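Local coordinates for alpha-/beta-galactoside alpha-2,3-sialyltransferase (Photobacterium phosphoreum, PDB 2ZWI), which probably transfers sialic acid to galactose-containing acceptors through an alpha-2,3 linkage, as a GT-B-type glycosyltransferase that binds cytidine monophosphate and a zinc ion, at residues 131-134 and 135-138. Numbering follows the deposited sequence.
Sequences QEYK and ISLS
Tyr133 meets Leu137 one helical turn further on, and the evidence is an apolar contact at van der Waals distance: Tyr133 CE2 lies 3.7 Å from Leu137 CD1. Leu137 CG stands above one ring face, offset toward the rim, so the leucine lies over the hydroxyl-bearing end of the ring, near CE2 and CZ, rather than over its centre. With CG of Tyr133 anti to the backbone N (chi1 180°), the ring leans along the helix toward the leucine.

The same tyrosine contributes a carbonyl gripped by two donors. Ser136 OG donates to Tyr133 O over 2.6 Å, arriving in the carbonyl plane on a lone pair at a C=O...O angle of 128°. Leu137 N also donates to Tyr133 O, at 3.2 Å and with a moderately bent N-H. Ser136 can fold back in this way because its OG sits between its own backbone N and carbonyl carbon (chi1 79°). Ser138 OG makes the same hydroxyl bond, to Ile135 O at 2.7 Å, again in plane on a lone pair, but there the amide sharing the acceptor is its own, an i to i+3 bond.

Regular i to i+4 bonds carry the backbone, Ile135 N to Gln131 O at 3.0 Å and Ser136 N to Glu132 O at 2.8 Å. Ile135 CG1 packs 3.4 Å from Gln131 O.

Further out, Gln131 NE2 donates to the carbonyls of Leu126 and Pro183, while Ile135 packs on Phe123 of helix 114-125 and on Ser186 and Val190 of helix 185-191. Ser138 OG is also hydrogen-bonded to Gln164 NE2.

Such serine back-bonds are common in alpha-helices; helix 128-147 is two-sided here, Gln131, Ile135 and Ser138 meeting neighbouring helices, Tyr133, Ser136 and Leu137 exposed, far from the nucleotide and zinc sites.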
loop_
_atom_site.group_PDB
_atom_site.type_symbol
_atom_site.label_atom_id
_atom_site.label_comp_id
_atom_site.label_asym_id
_atom_site.label_seq_id
_atom_site.Cartn_x
_atom_site.Cartn_y
_atom_site.Cartn_z
ATOM N N GLN A 131 -2.924 17.149 19.429
ATOM C CA GLN A 131 -2.324 15.861 19.061
ATOM C C GLN A 131 -2.165 14.943 20.276
ATOM O O GLN A 131 -2.618 13.787 20.257
ATOM C CB GLN A 131 -0.955 16.074 18.420
ATOM C CG GLN A 131 -0.995 16.710 17.043
ATOM C CD GLN A 131 0.370 16.729 16.389
ATOM O OE1 GLN A 131 1.163 15.814 16.571
ATOM N NE2 GLN A 131 0.642 17.768 15.609
ATOM N N GLU A 132 -1.516 15.458 21.325
ATOM C CA GLU A 132 -1.313 14.684 22.551
ATOM C C GLU A 132 -2.634 14.248 23.172
ATOM O O GLU A 132 -2.739 13.139 23.697
ATOM C CB GLU A 132 -0.542 15.491 23.578
ATOM C CG GLU A 132 0.908 15.723 23.221
ATOM C CD GLU A 132 1.592 16.575 24.248
ATOM O OE1 GLU A 132 1.052 16.701 25.378
ATOM O OE2 GLU A 132 2.659 17.129 23.941
ATOM N N TYR A 133 -3.632 15.131 23.121
ATOM C CA TYR A 133 -4.948 14.811 23.674
ATOM C C TYR A 133 -5.621 13.666 22.915
ATOM O O TYR A 133 -6.082 12.703 23.531
ATOM C CB TYR A 133 -5.859 16.043 23.721
ATOM C CG TYR A 133 -7.234 15.732 24.280
ATOM C CD1 TYR A 133 -7.387 15.326 25.607
ATOM C CD2 TYR A 133 -8.379 15.815 23.478
ATOM C CE1 TYR A 133 -8.639 15.025 26.138
ATOM C CE2 TYR A 133 -9.654 15.517 24.006
ATOM C CZ TYR A 133 -9.762 15.123 25.338
ATOM O OH TYR A 133 -10.986 14.819 25.884
ATOM N N LYS A 134 -5.662 13.768 21.587
ATOM C CA LYS A 134 -6.235 12.709 20.752
ATOM C C LYS A 134 -5.530 11.364 20.993
ATOM O O LYS A 134 -6.185 10.318 21.091
ATOM C CB LYS A 134 -6.170 13.101 19.273
ATOM C CG LYS A 134 -7.121 14.234 18.887
ATOM C CD LYS A 134 -7.140 14.420 17.368
ATOM C CE LYS A 134 -8.309 15.303 16.898
ATOM N NZ LYS A 134 -9.635 14.739 17.276
ATOM N N ILE A 135 -4.203 11.418 21.111
ATOM C CA ILE A 135 -3.388 10.260 21.461
ATOM C C ILE A 135 -3.733 9.687 22.850
ATOM O O ILE A 135 -3.864 8.470 22.999
ATOM C CB ILE A 135 -1.883 10.573 21.325
ATOM C CG1 ILE A 135 -1.480 10.557 19.841
ATOM C CG2 ILE A 135 -1.033 9.574 22.117
ATOM C CD1 ILE A 135 -0.185 11.284 19.564
ATOM N N SER A 136 -3.898 10.558 23.845
ATOM C CA SER A 136 -4.296 10.119 25.192
ATOM C C SER A 136 -5.598 9.312 25.183
ATOM O O SER A 136 -5.772 8.404 25.995
ATOM C CB SER A 136 -4.416 11.310 26.158
ATOM O OG SER A 136 -5.647 12.003 25.982
ATOM N N LEU A 137 -6.501 9.646 24.267
ATOM C CA LEU A 137 -7.772 8.936 24.145
ATOM C C LEU A 137 -7.662 7.592 23.424
ATOM O O LEU A 137 -8.538 6.748 23.572
ATOM C CB LEU A 137 -8.819 9.825 23.453
ATOM C CG LEU A 137 -9.224 11.131 24.166
ATOM C CD1 LEU A 137 -10.153 11.965 23.300
ATOM C CD2 LEU A 137 -9.886 10.820 25.498
ATOM N N SER A 138 -6.591 7.394 22.652
ATOM C CA SER A 138 -6.525 6.270 21.690
ATOM C C SER A 138 -6.550 4.874 22.323
ATOM O O SER A 138 -7.285 4.004 21.857
ATOM C CB SER A 138 -5.341 6.419 20.715
ATOM O OG SER A 138 -4.082 6.301 21.369
#